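Local coordinates for protein uronate isomerase (Caulobacter crescentus, PDB 2Q01) that catalyses the interconversion of D-glucuronate and D-fructuronate, and of D-galacturonate and D-tagaturonate, as a uronate isomerase of the metallo-dependent hydrolase superfamily, at residues B[210-213]-B[214-217]; B[230-233]-B[234-238]. All blocks are in the same frame, centred on the assembly; numbering follows the deposited sequence.

Interaction 1. Residues B[210-213]-B[214-217]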
# COMPACT_ATOMS: atom_id res chain seq x y z
N SER B 210 3.00 -14.80 -32.22
CA SER B 210 3.33 -13.64 -33.06
C SER B 210 3.61 -13.92 -34.55
O SER B 210 3.12 -13.16 -35.39
CB SER B 210 4.46 -12.81 -32.42
OG SER B 210 4.72 -11.63 -33.16
N PRO B 211 4.42 -14.96 -34.89
CA PRO B 211 4.62 -15.25 -36.33
C PRO B 211 3.36 -15.56 -37.15
O PRO B 211 3.26 -15.13 -38.30
CB PRO B 211 5.57 -16.46 -36.32
CG PRO B 211 5.46 -17.03 -34.97
CD PRO B 211 5.23 -15.87 -34.07
N ARG B 212 2.41 -16.28 -36.56
CA ARG B 212 1.12 -16.51 -37.21
C ARG B 212 0.28 -15.23 -37.22
O ARG B 212 -0.44 -14.98 -38.18
CB ARG B 212 0.35 -17.65 -36.55
CG ARG B 212 -0.74 -18.26 -37.43
CD ARG B 212 -1.04 -19.71 -37.06
NE ARG B 212 0.10 -20.60 -37.27
CZ ARG B 212 0.04 -21.93 -37.29
NH1 ARG B 212 1.14 -22.64 -37.48
NH2 ARG B 212 -1.12 -22.55 -37.12
N ALA B 213 0.39 -14.43 -36.16
CA ALA B 213 -0.30 -13.15 -36.06
C ALA B 213 0.15 -12.17 -37.13
O ALA B 213 -0.68 -11.51 -37.75
CB ALA B 213 -0.12 -12.54 -34.68
N PHE B 214 1.47 -12.09 -37.35
CA PHE B 214 2.06 -11.25 -38.40
C PHE B 214 1.63 -11.69 -39.80
O PHE B 214 1.48 -10.86 -40.70
CB PHE B 214 3.58 -11.30 -38.33
CG PHE B 214 4.20 -10.16 -37.58
CD1 PHE B 214 4.41 -10.25 -36.20
CD2 PHE B 214 4.59 -9.01 -38.24
CE1 PHE B 214 5.00 -9.19 -35.51
CE2 PHE B 214 5.16 -7.96 -37.57
CZ PHE B 214 5.37 -8.04 -36.20
N GLU B 215 1.45 -13.00 -39.96
CA GLU B 215 1.11 -13.60 -41.24
C GLU B 215 -0.30 -13.19 -41.66
O GLU B 215 -0.49 -12.71 -42.78
CB GLU B 215 1.23 -15.12 -41.15
CG GLU B 215 1.63 -15.80 -42.45
CD GLU B 215 1.95 -17.29 -42.28
OE1 GLU B 215 2.82 -17.79 -43.02
OE2 GLU B 215 1.34 -17.94 -41.40
N ARG B 216 -1.27 -13.35 -40.76
CA ARG B 216 -2.65 -12.96 -41.06
C ARG B 216 -2.92 -11.46 -40.92
O ARG B 216 -3.92 -10.97 -41.44
CB ARG B 216 -3.68 -13.82 -40.31
CG ARG B 216 -3.47 -13.98 -38.82
CD ARG B 216 -4.21 -15.21 -38.30
NE ARG B 216 -5.65 -15.01 -38.22
CZ ARG B 216 -6.36 -15.00 -37.09
NH1 ARG B 216 -5.77 -15.20 -35.92
NH2 ARG B 216 -7.68 -14.80 -37.14
N PHE B 217 -2.01 -10.74 -40.26
CA PHE B 217 -1.99 -9.27 -40.25
C PHE B 217 -1.72 -8.73 -41.66
O PHE B 217 -2.29 -7.72 -42.07
CB PHE B 217 -0.95 -8.78 -39.23
CG PHE B 217 -0.83 -7.27 -39.08
CD1 PHE B 217 0.41 -6.72 -38.77
CD2 PHE B 217 -1.92 -6.42 -39.19
CE1 PHE B 217 0.56 -5.34 -38.61
CE2 PHE B 217 -1.78 -5.05 -39.05
CZ PHE B 217 -0.54 -4.51 -38.75
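Ser210 and Phe214 meet one turn apart in the first turns of helix 210-221. Their backbones are joined first. Phe214 N donates to Ser210 O at 2.8 Å, with a fairly straight N-H...O angle of 163°. Glu215 N reaches Pro211 O at 3.3 Å, from above the carbonyl plane. Arg216 N bonds to Arg212 O at 3.2 Å, and Phe217 N to Ala213 O at 2.9 Å. Four successive i to i+4 bonds thus build its first two turns. Arg212 O also receives a weak bond from Glu215 N.

The side-chain contact is made by the Phe214 ring. Its CD1 edge comes to 3.3 Å from Ser210 O, which lies in the ring plane. Ser210 OG lies 3.4 Å from the same CD1. OG is hydrogen-bonded to Ala201 O, in the chain leading into the helix. An alanine in place of Phe214 would remove this edge and would probably leave a gap beside Phe205 and Val225, which the ring also touches. Arg216 lies at the border, against His175. Its CG sits between the backbone N and the carbonyl carbon (chi1 50°), which brings Arg216 CG to 3.3 Å from Arg212 O. Arg212 and Glu215 carry opposite charges, but these stay apart: Arg212 NE is 5.1 Å from Glu215 OE2.

The chemistry is therefore that of an amphipathic helix start. Backbone bonds set its shape, and Phe214 and Phe217 supply its apolar inner side. Arg212 and Glu215 lie on the outer side, where any attraction between them is probably modest.

Interaction 2. Residues B[230-233]-B[234-238]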
# COMPACT_ATOMS: atom_id res chain seq x y z
N SER B 230 5.49 0.23 -44.10
CA SER B 230 4.25 -0.43 -44.49
C SER B 230 3.67 -1.33 -43.39
O SER B 230 2.54 -1.81 -43.52
CB SER B 230 4.43 -1.20 -45.81
OG SER B 230 5.48 -2.14 -45.72
N TYR B 231 4.44 -1.55 -42.33
CA TYR B 231 3.93 -2.17 -41.11
C TYR B 231 3.09 -1.12 -40.38
O TYR B 231 2.02 -1.42 -39.84
CB TYR B 231 5.09 -2.66 -40.23
CG TYR B 231 4.74 -3.00 -38.80
CD1 TYR B 231 4.23 -4.26 -38.46
CD2 TYR B 231 4.95 -2.08 -37.77
CE1 TYR B 231 3.92 -4.58 -37.15
CE2 TYR B 231 4.64 -2.39 -36.45
CZ TYR B 231 4.13 -3.64 -36.15
OH TYR B 231 3.83 -3.95 -34.85
N LEU B 232 3.59 0.11 -40.40
CA LEU B 232 2.88 1.25 -39.85
C LEU B 232 1.63 1.60 -40.66
O LEU B 232 0.60 1.95 -40.08
CB LEU B 232 3.81 2.46 -39.75
CG LEU B 232 4.92 2.40 -38.69
CD1 LEU B 232 5.61 3.74 -38.60
CD2 LEU B 232 4.36 1.98 -37.34
N GLU B 233 1.72 1.49 -41.99
CA GLU B 233 0.55 1.65 -42.86
C GLU B 233 -0.51 0.59 -42.62
O GLU B 233 -1.70 0.87 -42.70
CB GLU B 233 0.94 1.66 -44.34
CG GLU B 233 0.90 3.05 -44.97
CD GLU B 233 -0.47 3.71 -44.87
OE1 GLU B 233 -1.47 3.08 -45.27
OE2 GLU B 233 -0.54 4.87 -44.40
N ALA B 234 -0.06 -0.63 -42.32
CA ALA B 234 -0.95 -1.73 -42.01
C ALA B 234 -1.71 -1.51 -40.70
O ALA B 234 -2.84 -1.94 -40.57
CB ALA B 234 -0.18 -3.03 -41.95
N HIS B 235 -1.07 -0.83 -39.75
CA HIS B 235 -1.72 -0.46 -38.49
C HIS B 235 -2.75 0.64 -38.68
O HIS B 235 -3.80 0.62 -38.04
CB HIS B 235 -0.69 -0.01 -37.47
CG HIS B 235 -0.11 -1.12 -36.64
ND1 HIS B 235 -0.87 -1.85 -35.76
CD2 HIS B 235 1.15 -1.59 -36.54
CE1 HIS B 235 -0.10 -2.75 -35.16
NE2 HIS B 235 1.13 -2.60 -35.61
N ARG B 236 -2.43 1.61 -39.54
CA ARG B 236 -3.34 2.71 -39.84
C ARG B 236 -4.60 2.23 -40.55
O ARG B 236 -5.71 2.63 -40.19
CB ARG B 236 -2.64 3.78 -40.67
CG ARG B 236 -1.66 4.62 -39.90
CD ARG B 236 -1.14 5.78 -40.75
NE ARG B 236 0.22 6.14 -40.36
CZ ARG B 236 1.32 5.77 -41.01
NH1 ARG B 236 1.25 5.05 -42.12
NH2 ARG B 236 2.51 6.14 -40.55
N LEU B 237 -4.42 1.36 -41.54
CA LEU B 237 -5.53 0.79 -42.30
C LEU B 237 -6.42 -0.10 -41.44
O LEU B 237 -7.64 -0.11 -41.62
CB LEU B 237 -5.02 0.01 -43.52
CG LEU B 237 -4.37 0.78 -44.67
CD1 LEU B 237 -4.03 -0.18 -45.80
CD2 LEU B 237 -5.23 1.93 -45.19
N ARG B 238 -5.82 -0.84 -40.51
CA ARG B 238 -6.59 -1.70 -39.62
C ARG B 238 -7.33 -0.90 -38.55
O ARG B 238 -8.47 -1.21 -38.23
CB ARG B 238 -5.72 -2.79 -38.98
CG ARG B 238 -5.32 -3.90 -39.95
CD ARG B 238 -6.51 -4.45 -40.69
NE ARG B 238 -7.30 -5.36 -39.87
CZ ARG B 238 -8.57 -5.68 -40.10
NH1 ARG B 238 -9.19 -6.53 -39.30
NH2 ARG B 238 -9.21 -5.15 -41.13
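Tyr231 and His235 lie one turn apart in helix 228-244, where i to i+4 bonds run from Ala234 N to Ser230 O, His235 N to Tyr231 O, Arg236 N to Leu232 O and Leu237 N to Glu233 O. The two aromatic side chains carry the buried side of the contact. They form a T-shaped pair, with the edge of His235 toward the face of Tyr231. The ring centroids are 4.7 Å apart and the planes stand at 87°. His235 CD2 sits over the tyrosine ring, displaced toward its rim. At the same edge His235 NE2 donates to Tyr231 OH at 3.1 Å. The N-H...O angle is 168°, and OH lies almost in the imidazole plane. Tyr231 CG is anti to the backbone N, which makes the phenol project outward from its own turn, where the imidazole edge of His235 reaches back to its face. Both polar ends have further partners: Tyr231 OH bonds to Val202 O, and His235 ND1 to Tyr197 OH. The imidazole is thus held at both nitrogens.

The outer side is polar. Glu233 OE2 and Arg236 NH1 form a salt bridge at 2.9 Å. The carboxylate is met from above its plane, and the two flat groups are turned 36° apart. The bend of Glu233 at chi2 turns its carboxylate forward along the helix, toward Arg236 and Leu237. Its other oxygen, OE1, lies 3.7 Å from Leu237 CG. Arg236 also passes one face of its guanidinium over Leu232 O.

Around this turn, Ala234 and Arg238 pack on helix 210-221. Tyr231, Leu232 and His235 touch helix 281-302, through Phe287, Met291, Glu294 and Met295. Helix 228-244 thus packs against both helices, while Arg236 and Leu237 lie on its exposed side.

In the fold
Interactions 1 and 2 are successive in the chain, on helices 210-221 and 228-244, with centres about 14 Å apart. The helices meet through apolar side chains. Phe217 CZ packs on Ala234 CB at 3.5 Å. Phe214 CE2 lies 3.6 Å from Tyr231 CE1, and Phe217 CE1 is 3.8 Å from that same carbon. The ring of Phe217 also meets that of His235, with the planes at about 50°. The T-shaped pair of interaction 2 therefore continues into the phenylalanines of interaction 1. The centres of the two contacts lie about 24 and 25 Å from the centre of the chain. None of their residues belongs to the potassium site of Ala375, Tyr378, Leu381 and Asn411.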